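PDB 2DY3: alanine racemase from Corynebacterium glutamicum, which belongs to the fold-type III family of pyridoxal-5'-phosphate proteins, pairing an alpha/beta barrel with a mostly beta C-terminal domain, and carries pyridoxal-5'-phosphate in its barrel. Local coordinates for residues A12-L20 / R214-L222; N36-K44 / V349-Y360. One frame throughout, in Å; residues are numbered along the deposited sequence.

How the contacts relate
Contact 1 lies within the N-terminal barrel, where helix 10-24 packs on the loop that follows strand 212-213; contact 2 joins that barrel to the C-terminal domain. Their centres are about 16 Å apart, and Y220 bridges them: its ring stacks on both Y38 and H40, with Y220 CE2 3.3 Å from Y38 CG. A second junction is apolar, L222 CD1 lying 3.5 Å from V349 CG1. Both contacts reach pyridoxal-5'-phosphate at its phosphate, contact 1 through the backbone nitrogens of G216 and L217 and contact 2 through the hydroxyl of Y38; S199 and Y346 add further hydrogen bonds to pyridoxal-5'-phosphate.

Contact 1 of 2, residues A12-L20 / R214-L222. With PLP (pyridoxal-5'-phosphate), chain F.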
loop_
_atom_site.group_PDB
_atom_site.type_symbol
_atom_site.label_atom_id
_atom_site.label_comp_id
_atom_site.label_asym_id
_atom_site.label_seq_id
_atom_site.Cartn_x
_atom_site.Cartn_y
_atom_site.Cartn_z
ATOM N N ALA B 12 5.940 21.722 8.388
ATOM C CA ALA B 12 5.451 21.074 9.598
ATOM C C ALA B 12 6.522 20.107 10.088
ATOM O O ALA B 12 6.755 19.978 11.291
ATOM C CB ALA B 12 4.154 20.326 9.309
ATOM N N ILE B 13 7.178 19.433 9.144
ATOM C CA ILE B 13 8.236 18.482 9.478
ATOM C C ILE B 13 9.440 19.202 10.093
ATOM O O ILE B 13 10.018 18.743 11.084
ATOM C CB ILE B 13 8.681 17.685 8.222
ATOM C CG1 ILE B 13 7.554 16.731 7.805
ATOM C CG2 ILE B 13 9.960 16.899 8.509
ATOM C CD1 ILE B 13 7.864 15.883 6.598
ATOM N N ALA B 14 9.820 20.332 9.506
ATOM C CA ALA B 14 10.943 21.096 10.032
ATOM C C ALA B 14 10.595 21.525 11.458
ATOM O O ALA B 14 11.407 21.401 12.375
ATOM C CB ALA B 14 11.200 22.310 9.162
ATOM N N HIS B 15 9.374 22.021 11.634
ATOM C CA HIS B 15 8.901 22.456 12.944
ATOM C C HIS B 15 9.031 21.316 13.945
ATOM O O HIS B 15 9.617 21.477 15.019
ATOM C CB HIS B 15 7.435 22.882 12.856
ATOM C CG HIS B 15 6.781 23.065 14.187
ATOM N ND1 HIS B 15 6.990 24.178 14.974
ATOM C CD2 HIS B 15 5.951 22.258 14.890
ATOM C CE1 HIS B 15 6.317 24.049 16.103
ATOM N NE2 HIS B 15 5.678 22.892 16.078
ATOM N N ASN B 16 8.474 20.165 13.581
ATOM C CA ASN B 16 8.516 18.979 14.424
ATOM C C ASN B 16 9.960 18.631 14.760
ATOM O O ASN B 16 10.269 18.254 15.894
ATOM C CB ASN B 16 7.854 17.799 13.700
ATOM C CG ASN B 16 6.370 18.012 13.473
ATOM O OD1 ASN B 16 5.768 17.391 12.593
ATOM N ND2 ASN B 16 5.767 18.880 14.277
ATOM N N THR B 17 10.840 18.760 13.770
ATOM C CA THR B 17 12.253 18.458 13.972
ATOM C C THR B 17 12.856 19.395 15.014
ATOM O O THR B 17 13.604 18.959 15.889
ATOM C CB THR B 17 13.046 18.580 12.659
ATOM O OG1 THR B 17 12.543 17.629 11.711
ATOM C CG2 THR B 17 14.526 18.302 12.904
ATOM N N ARG B 18 12.524 20.681 14.923
ATOM C CA ARG B 18 13.025 21.677 15.873
ATOM C C ARG B 18 12.502 21.390 17.284
ATOM O O ARG B 18 13.244 21.478 18.262
ATOM C CB ARG B 18 12.601 23.087 15.448
ATOM C CG ARG B 18 13.303 23.606 14.203
ATOM C CD ARG B 18 12.735 24.951 13.755
ATOM N NE ARG B 18 12.810 25.973 14.799
ATOM C CZ ARG B 18 12.378 27.225 14.657
ATOM N NH1 ARG B 18 11.837 27.622 13.511
ATOM N NH2 ARG B 18 12.485 28.085 15.663
ATOM N N VAL B 19 11.221 21.049 17.384
ATOM C CA VAL B 19 10.614 20.746 18.677
ATOM C C VAL B 19 11.234 19.504 19.315
ATOM O O VAL B 19 11.367 19.420 20.538
ATOM C CB VAL B 19 9.093 20.514 18.542
ATOM C CG1 VAL B 19 8.537 19.944 19.835
ATOM C CG2 VAL B 19 8.399 21.817 18.204
ATOM N N LEU B 20 11.606 18.533 18.487
ATOM C CA LEU B 20 12.211 17.317 19.010
ATOM C C LEU B 20 13.666 17.582 19.391
ATOM O O LEU B 20 14.170 17.031 20.372
ATOM C CB LEU B 20 12.130 16.189 17.978
ATOM C CG LEU B 20 10.724 15.704 17.619
ATOM C CD1 LEU B 20 10.814 14.576 16.616
ATOM C CD2 LEU B 20 10.001 15.232 18.872
ATOM N N ARG B 214 15.650 7.924 19.445
ATOM C CA ARG B 214 15.280 7.682 18.057
ATOM C C ARG B 214 13.791 7.667 17.798
ATOM O O ARG B 214 13.189 6.612 17.605
ATOM C CB ARG B 214 15.895 6.373 17.549
ATOM C CG ARG B 214 15.600 5.155 18.387
ATOM C CD ARG B 214 15.946 3.877 17.624
ATOM N NE ARG B 214 15.846 2.678 18.456
ATOM C CZ ARG B 214 14.813 2.380 19.242
ATOM N NH1 ARG B 214 13.768 3.194 19.330
ATOM N NH2 ARG B 214 14.807 1.247 19.923
ATOM N N PRO B 215 13.173 8.851 17.782
ATOM C CA PRO B 215 11.738 8.917 17.532
ATOM C C PRO B 215 11.443 8.945 16.039
ATOM O O PRO B 215 12.244 9.439 15.238
ATOM C CB PRO B 215 11.330 10.209 18.230
ATOM C CG PRO B 215 12.522 11.088 18.016
ATOM C CD PRO B 215 13.702 10.156 18.224
ATOM N N GLY B 216 10.297 8.389 15.670
ATOM C CA GLY B 216 9.899 8.399 14.279
ATOM C C GLY B 216 8.606 9.185 14.161
ATOM O O GLY B 216 8.579 10.315 13.666
ATOM N N LEU B 217 7.537 8.565 14.651
ATOM C CA LEU B 217 6.184 9.113 14.632
ATOM C C LEU B 217 6.081 10.623 14.893
ATOM O O LEU B 217 5.406 11.334 14.152
ATOM C CB LEU B 217 5.338 8.335 15.646
ATOM C CG LEU B 217 3.808 8.338 15.594
ATOM C CD1 LEU B 217 3.327 9.641 16.100
ATOM C CD2 LEU B 217 3.288 8.066 14.188
ATOM N N ALA B 218 6.748 11.111 15.937
ATOM C CA ALA B 218 6.692 12.531 16.277
ATOM C C ALA B 218 7.163 13.498 15.182
ATOM O O ALA B 218 6.679 14.630 15.106
ATOM C CB ALA B 218 7.476 12.790 17.573
ATOM N N PHE B 219 8.104 13.073 14.344
ATOM C CA PHE B 219 8.600 13.947 13.277
ATOM C C PHE B 219 7.498 14.279 12.277
ATOM O O PHE B 219 7.533 15.322 11.607
ATOM C CB PHE B 219 9.765 13.291 12.517
ATOM C CG PHE B 219 11.081 13.342 13.244
ATOM C CD1 PHE B 219 11.439 12.349 14.139
ATOM C CD2 PHE B 219 11.958 14.395 13.034
ATOM C CE1 PHE B 219 12.651 12.405 14.812
ATOM C CE2 PHE B 219 13.166 14.456 13.701
ATOM C CZ PHE B 219 13.514 13.461 14.591
ATOM N N TYR B 220 6.521 13.385 12.181
ATOM C CA TYR B 220 5.414 13.554 11.250
ATOM C C TYR B 220 4.237 14.274 11.905
ATOM O O TYR B 220 3.161 14.389 11.318
ATOM C CB TYR B 220 5.008 12.178 10.715
ATOM C CG TYR B 220 6.212 11.408 10.214
ATOM C CD1 TYR B 220 6.909 11.832 9.087
ATOM C CD2 TYR B 220 6.711 10.318 10.921
ATOM C CE1 TYR B 220 8.068 11.200 8.683
ATOM C CE2 TYR B 220 7.876 9.683 10.522
ATOM C CZ TYR B 220 8.548 10.129 9.401
ATOM O OH TYR B 220 9.705 9.501 8.996
ATOM N N GLY B 221 4.456 14.739 13.131
ATOM C CA GLY B 221 3.439 15.487 13.848
ATOM C C GLY B 221 2.310 14.725 14.515
ATOM O O GLY B 221 1.256 15.304 14.782
ATOM N N LEU B 222 2.515 13.445 14.803
ATOM C CA LEU B 222 1.469 12.650 15.439
ATOM C C LEU B 222 1.853 12.284 16.873
ATOM O O LEU B 222 3.012 12.003 17.152
ATOM C CB LEU B 222 1.211 11.384 14.620
ATOM C CG LEU B 222 0.903 11.565 13.128
ATOM C CD1 LEU B 222 0.887 10.202 12.434
ATOM C CD2 LEU B 222 -0.433 12.272 12.954
HETATM N N1 PLP F . 13.296 2.259 16.630
HETATM C C2 PLP F . 13.064 1.070 15.932
HETATM C C2A PLP F . 14.024 -0.095 16.108
HETATM C C3 PLP F . 11.934 0.984 15.085
HETATM O O3 PLP F . 11.682 -0.182 14.393
HETATM C C4 PLP F . 11.061 2.109 14.953
HETATM C C4A PLP F . 9.788 2.061 14.069
HETATM C C5 PLP F . 11.339 3.302 15.707
HETATM C C6 PLP F . 12.454 3.355 16.526
HETATM C C5A PLP F . 10.463 4.517 15.652
HETATM O O4P PLP F . 9.385 4.408 16.572
HETATM P P PLP F . 8.218 5.510 16.812
HETATM O O1P PLP F . 7.589 5.812 15.532
HETATM O O2P PLP F . 7.331 4.805 17.737
HETATM O O3P PLP F . 8.948 6.661 17.385
#
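L20 meets F219 through a CH-pi contact: its CD1 methyl sits over the centre of the phenyl face, 3.3 Å from the ring centroid and only 10° off the ring normal. The same branch reaches back to P215 CG at 4.1 Å, while the other methyl, CD2, rests against A218 CB at 3.7 Å, and the forked end of L20 thus spans three residues of 214-222. F219 leaves the backbone pointing away from helix 10-24, but with CG set anti to the carbonyl carbon (chi1 -78°) the ring folds back beneath the leucine.

T17 approaches the same ring at its rim, OG1 lying near the ring plane 3.5 Å from F219 CD2. That hydroxyl is held by its own helix: T17 OG1 donates to I13 O at 2.8 Å, above the carbonyl plane, and T17 N comes to the same oxygen from the opposite face. N16, one residue earlier, directs its side chain at the turn, where its CB lies 3.3 Å from F219 O.

All this packs a helix of the TIM-type barrel onto the 3-10 turn 217-220 that follows strand 212-213. Side chains of L29 and A31 on strand 28-32 and I49 on helix 42-50 also touch F219, so its ring packs against that strand and that helix as well.

On the side of pyridoxal-5'-phosphate the bonds are polar. The start of the 3-10 turn binds the phosphate with two nearly straight backbone hydrogen bonds, G216 N to O3P and L217 N to O1P (166°). The pyridine nitrogen N1 of pyridoxal-5'-phosphate points at one face of the R214 guanidinium, the pyridine ring standing steeply to that plane, with R214 NH1 2.9 Å from N1.

Contact 2 of 2, residues N36-K44 / V349-Y360; sequences NAYNHGVEK and VCRPTGRTVRAY. With PLP (pyridoxal-5'-phosphate), chain F.
R358 grips the backbone of N39 side-on, NE and NH2 both donating to the carbonyl oxygen. The bonds are long and bent, NE to N39 O 3.3 Å at 138° and NH2 to N39 O 3.1 Å at 142°, and both nitrogens come from the same face of the carbonyl plane, well above it. A water donates to the same oxygen and accepts a weak bond from NE. The arginine reaches this point through a chain extended as far as CD and then bent at chi3 (-71°), which brings G41 N over one face of the guanidinium.

Farther along strand 357-360, Y360 offers a ring face to K44, whose CG lies 3.5 Å from the centroid in a CH-pi contact, the two side chains crossing at about a right angle. Between these two pairs passes the backbone of G41, its CA 3.7 Å from Y360 OH.

This is a junction between domains: strand 357-360 runs parallel to strand 4-8 in the mixed sheet, while 36-44 belongs to the barrel. At the end of helix 345-350, V349 CB touches H40 CE1 at 4.0 Å, and N39 CB lies 3.1 Å from V349 O.

Behind this layer, N36 OD1 accepts from V42 N, tying the turn to the start of helix 42-50, and H40 ND1 donates to Y38 O. Y38 points its hydroxyl to the phosphate of pyridoxal-5'-phosphate, OH to O1P 2.7 Å. Within the type II' beta turn T353-T356, R355 forms salt bridges with D277 and D305 of its own chain and with E64 of the second subunit.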
loop_
_atom_site.group_PDB
_atom_site.type_symbol
_atom_site.label_atom_id
_atom_site.label_comp_id
_atom_site.label_asym_id
_atom_site.label_seq_id
_atom_site.Cartn_x
_atom_site.Cartn_y
_atom_site.Cartn_z
ATOM N N ASN B 36 9.819 4.645 3.873
ATOM C CA ASN B 36 9.745 5.856 3.064
ATOM C C ASN B 36 9.246 7.025 3.905
ATOM O O ASN B 36 8.313 7.733 3.522
ATOM C CB ASN B 36 8.826 5.637 1.857
ATOM C CG ASN B 36 8.902 6.770 0.853
ATOM O OD1 ASN B 36 9.881 7.516 0.813
ATOM N ND2 ASN B 36 7.876 6.897 0.023
ATOM N N ALA B 37 9.880 7.214 5.056
ATOM C CA ALA B 37 9.521 8.290 5.962
ATOM C C ALA B 37 8.060 8.153 6.374
ATOM O O ALA B 37 7.292 9.107 6.303
ATOM C CB ALA B 37 9.769 9.640 5.289
ATOM N N TYR B 38 7.690 6.950 6.808
ATOM C CA TYR B 38 6.326 6.662 7.228
ATOM C C TYR B 38 5.336 7.079 6.148
ATOM O O TYR B 38 4.306 7.691 6.434
ATOM C CB TYR B 38 6.010 7.386 8.543
ATOM C CG TYR B 38 6.660 6.754 9.755
ATOM C CD1 TYR B 38 7.946 6.229 9.682
ATOM C CD2 TYR B 38 5.996 6.686 10.971
ATOM C CE1 TYR B 38 8.545 5.651 10.777
ATOM C CE2 TYR B 38 6.595 6.112 12.081
ATOM C CZ TYR B 38 7.868 5.593 11.975
ATOM O OH TYR B 38 8.465 4.998 13.066
ATOM N N ASN B 39 5.681 6.759 4.904
ATOM C CA ASN B 39 4.845 7.058 3.742
ATOM C C ASN B 39 4.796 8.544 3.373
ATOM O O ASN B 39 4.015 8.935 2.510
ATOM C CB ASN B 39 3.419 6.548 3.989
ATOM C CG ASN B 39 2.626 6.356 2.702
ATOM O OD1 ASN B 39 1.394 6.366 2.714
ATOM N ND2 ASN B 39 3.328 6.165 1.595
ATOM N N HIS B 40 5.617 9.373 4.014
ATOM C CA HIS B 40 5.619 10.811 3.709
ATOM C C HIS B 40 6.583 11.216 2.585
ATOM O O HIS B 40 6.615 12.380 2.183
ATOM C CB HIS B 40 5.953 11.634 4.963
ATOM C CG HIS B 40 4.859 11.667 5.984
ATOM N ND1 HIS B 40 4.481 10.560 6.712
ATOM C CD2 HIS B 40 4.071 12.683 6.411
ATOM C CE1 HIS B 40 3.508 10.891 7.541
ATOM N NE2 HIS B 40 3.240 12.174 7.378
ATOM N N GLY B 41 7.368 10.265 2.081
ATOM C CA GLY B 41 8.311 10.580 1.018
ATOM C C GLY B 41 9.679 10.941 1.571
ATOM O O GLY B 41 10.006 12.122 1.735
ATOM N N VAL B 42 10.488 9.921 1.846
ATOM C CA VAL B 42 11.817 10.116 2.417
ATOM C C VAL B 42 12.751 10.959 1.556
ATOM O O VAL B 42 13.647 11.633 2.074
ATOM C CB VAL B 42 12.492 8.746 2.706
ATOM C CG1 VAL B 42 12.888 8.052 1.394
ATOM C CG2 VAL B 42 13.689 8.942 3.609
ATOM N N GLU B 43 12.542 10.931 0.245
ATOM C CA GLU B 43 13.382 11.691 -0.670
ATOM C C GLU B 43 13.304 13.187 -0.390
ATOM O O GLU B 43 14.262 13.919 -0.630
ATOM C CB GLU B 43 12.980 11.394 -2.117
ATOM C CG GLU B 43 13.799 12.150 -3.143
ATOM C CD GLU B 43 13.827 11.467 -4.500
ATOM O OE1 GLU B 43 14.347 12.085 -5.454
ATOM O OE2 GLU B 43 13.344 10.316 -4.612
ATOM N N LYS B 44 12.162 13.632 0.123
ATOM C CA LYS B 44 11.960 15.035 0.457
ATOM C C LYS B 44 12.040 15.277 1.966
ATOM O O LYS B 44 12.583 16.284 2.410
ATOM C CB LYS B 44 10.595 15.509 -0.050
ATOM C CG LYS B 44 10.505 15.639 -1.557
ATOM C CD LYS B 44 11.454 16.713 -2.069
ATOM C CE LYS B 44 11.410 16.804 -3.584
ATOM N NZ LYS B 44 11.713 15.483 -4.206
ATOM N N VAL B 349 -1.308 6.602 8.404
ATOM C CA VAL B 349 -0.441 7.382 7.524
ATOM C C VAL B 349 0.267 6.504 6.495
ATOM O O VAL B 349 0.684 6.986 5.442
ATOM C CB VAL B 349 0.612 8.195 8.309
ATOM C CG1 VAL B 349 -0.096 9.204 9.220
ATOM C CG2 VAL B 349 1.523 7.265 9.101
ATOM N N CYS B 350 0.384 5.213 6.796
ATOM C CA CYS B 350 1.026 4.268 5.886
ATOM C C CYS B 350 0.045 3.723 4.855
ATOM O O CYS B 350 0.455 3.071 3.895
ATOM C CB CYS B 350 1.618 3.081 6.662
ATOM S SG CYS B 350 3.198 3.392 7.485
ATOM N N ARG B 351 -1.246 3.987 5.046
ATOM C CA ARG B 351 -2.264 3.469 4.136
ATOM C C ARG B 351 -2.367 4.028 2.716
ATOM O O ARG B 351 -2.500 3.256 1.762
ATOM C CB ARG B 351 -3.644 3.549 4.797
ATOM C CG ARG B 351 -3.843 2.569 5.949
ATOM C CD ARG B 351 -3.800 1.111 5.479
ATOM N NE ARG B 351 -2.540 0.772 4.819
ATOM C CZ ARG B 351 -1.348 0.780 5.413
ATOM N NH1 ARG B 351 -1.244 1.104 6.694
ATOM N NH2 ARG B 351 -0.255 0.480 4.717
ATOM N N PRO B 352 -2.321 5.365 2.551
ATOM C CA PRO B 352 -2.420 5.987 1.219
ATOM C C PRO B 352 -1.443 5.397 0.208
ATOM O O PRO B 352 -0.232 5.557 0.339
ATOM C CB PRO B 352 -2.154 7.465 1.511
ATOM C CG PRO B 352 -2.766 7.632 2.878
ATOM C CD PRO B 352 -2.218 6.396 3.596
ATOM N N THR B 353 -1.984 4.731 -0.808
ATOM C CA THR B 353 -1.163 4.076 -1.821
ATOM C C THR B 353 -1.880 4.033 -3.183
ATOM O O THR B 353 -2.786 4.824 -3.441
ATOM C CB THR B 353 -0.816 2.633 -1.336
ATOM O OG1 THR B 353 0.171 2.046 -2.189
ATOM C CG2 THR B 353 -2.066 1.753 -1.327
ATOM N N GLY B 354 -1.453 3.127 -4.059
ATOM C CA GLY B 354 -2.081 2.996 -5.367
ATOM C C GLY B 354 -2.034 4.226 -6.255
ATOM O O GLY B 354 -0.956 4.700 -6.615
ATOM N N ARG B 355 -3.205 4.748 -6.619
ATOM C CA ARG B 355 -3.277 5.923 -7.481
ATOM C C ARG B 355 -2.945 7.218 -6.741
ATOM O O ARG B 355 -2.753 8.264 -7.363
ATOM C CB ARG B 355 -4.666 6.031 -8.122
ATOM C CG ARG B 355 -4.875 5.161 -9.378
ATOM C CD ARG B 355 -4.774 3.663 -9.091
ATOM N NE ARG B 355 -5.856 3.179 -8.237
ATOM C CZ ARG B 355 -6.994 2.654 -8.679
ATOM N NH1 ARG B 355 -7.216 2.538 -9.984
ATOM N NH2 ARG B 355 -7.906 2.225 -7.812
ATOM N N THR B 356 -2.870 7.146 -5.415
ATOM C CA THR B 356 -2.560 8.318 -4.603
ATOM C C THR B 356 -1.226 8.938 -5.010
ATOM O O THR B 356 -0.201 8.262 -5.031
ATOM C CB THR B 356 -2.455 7.965 -3.106
ATOM O OG1 THR B 356 -1.342 7.085 -2.905
ATOM C CG2 THR B 356 -3.704 7.282 -2.626
ATOM N N VAL B 357 -1.240 10.228 -5.320
ATOM C CA VAL B 357 -0.018 10.921 -5.705
ATOM C C VAL B 357 0.445 11.794 -4.545
ATOM O O VAL B 357 -0.362 12.433 -3.872
ATOM C CB VAL B 357 -0.235 11.803 -6.950
ATOM C CG1 VAL B 357 1.046 12.551 -7.284
ATOM C CG2 VAL B 357 -0.662 10.938 -8.118
ATOM N N ARG B 358 1.749 11.820 -4.316
ATOM C CA ARG B 358 2.308 12.594 -3.223
ATOM C C ARG B 358 2.668 14.017 -3.655
ATOM O O ARG B 358 3.425 14.214 -4.607
ATOM C CB ARG B 358 3.539 11.859 -2.678
ATOM C CG ARG B 358 4.119 12.410 -1.402
ATOM C CD ARG B 358 5.277 11.540 -0.898
ATOM N NE ARG B 358 4.844 10.244 -0.374
ATOM C CZ ARG B 358 5.173 9.066 -0.906
ATOM N NH1 ARG B 358 5.941 9.009 -1.984
ATOM N NH2 ARG B 358 4.743 7.942 -0.351
ATOM N N ALA B 359 2.109 15.005 -2.958
ATOM C CA ALA B 359 2.380 16.412 -3.248
ATOM C C ALA B 359 2.948 17.089 -2.001
ATOM O O ALA B 359 2.449 16.900 -0.886
ATOM C CB ALA B 359 1.115 17.114 -3.692
ATOM N N TYR B 360 3.983 17.897 -2.196
ATOM C CA TYR B 360 4.633 18.561 -1.079
ATOM C C TYR B 360 4.142 19.974 -0.787
ATOM O O TYR B 360 4.169 20.847 -1.650
ATOM C CB TYR B 360 6.144 18.535 -1.312
ATOM C CG TYR B 360 6.665 17.117 -1.378
ATOM C CD1 TYR B 360 6.820 16.363 -0.220
ATOM C CD2 TYR B 360 6.917 16.505 -2.598
ATOM C CE1 TYR B 360 7.209 15.040 -0.274
ATOM C CE2 TYR B 360 7.302 15.181 -2.665
ATOM C CZ TYR B 360 7.447 14.452 -1.499
ATOM O OH TYR B 360 7.824 13.129 -1.553
HETATM N N1 PLP F . 13.296 2.259 16.630
HETATM C C2 PLP F . 13.064 1.070 15.932
HETATM C C2A PLP F . 14.024 -0.095 16.108
HETATM C C3 PLP F . 11.934 0.984 15.085
HETATM O O3 PLP F . 11.682 -0.182 14.393
HETATM C C4 PLP F . 11.061 2.109 14.953
HETATM C C4A PLP F . 9.788 2.061 14.069
HETATM C C5 PLP F . 11.339 3.302 15.707
HETATM C C6 PLP F . 12.454 3.355 16.526
HETATM C C5A PLP F . 10.463 4.517 15.652
HETATM O O4P PLP F . 9.385 4.408 16.572
HETATM P P PLP F . 8.218 5.510 16.812
HETATM O O1P PLP F . 7.589 5.812 15.532
HETATM O O2P PLP F . 7.331 4.805 17.737
HETATM O O3P PLP F . 8.948 6.661 17.385
HETATM O O HOH W 1 2.040 9.684 0.871
#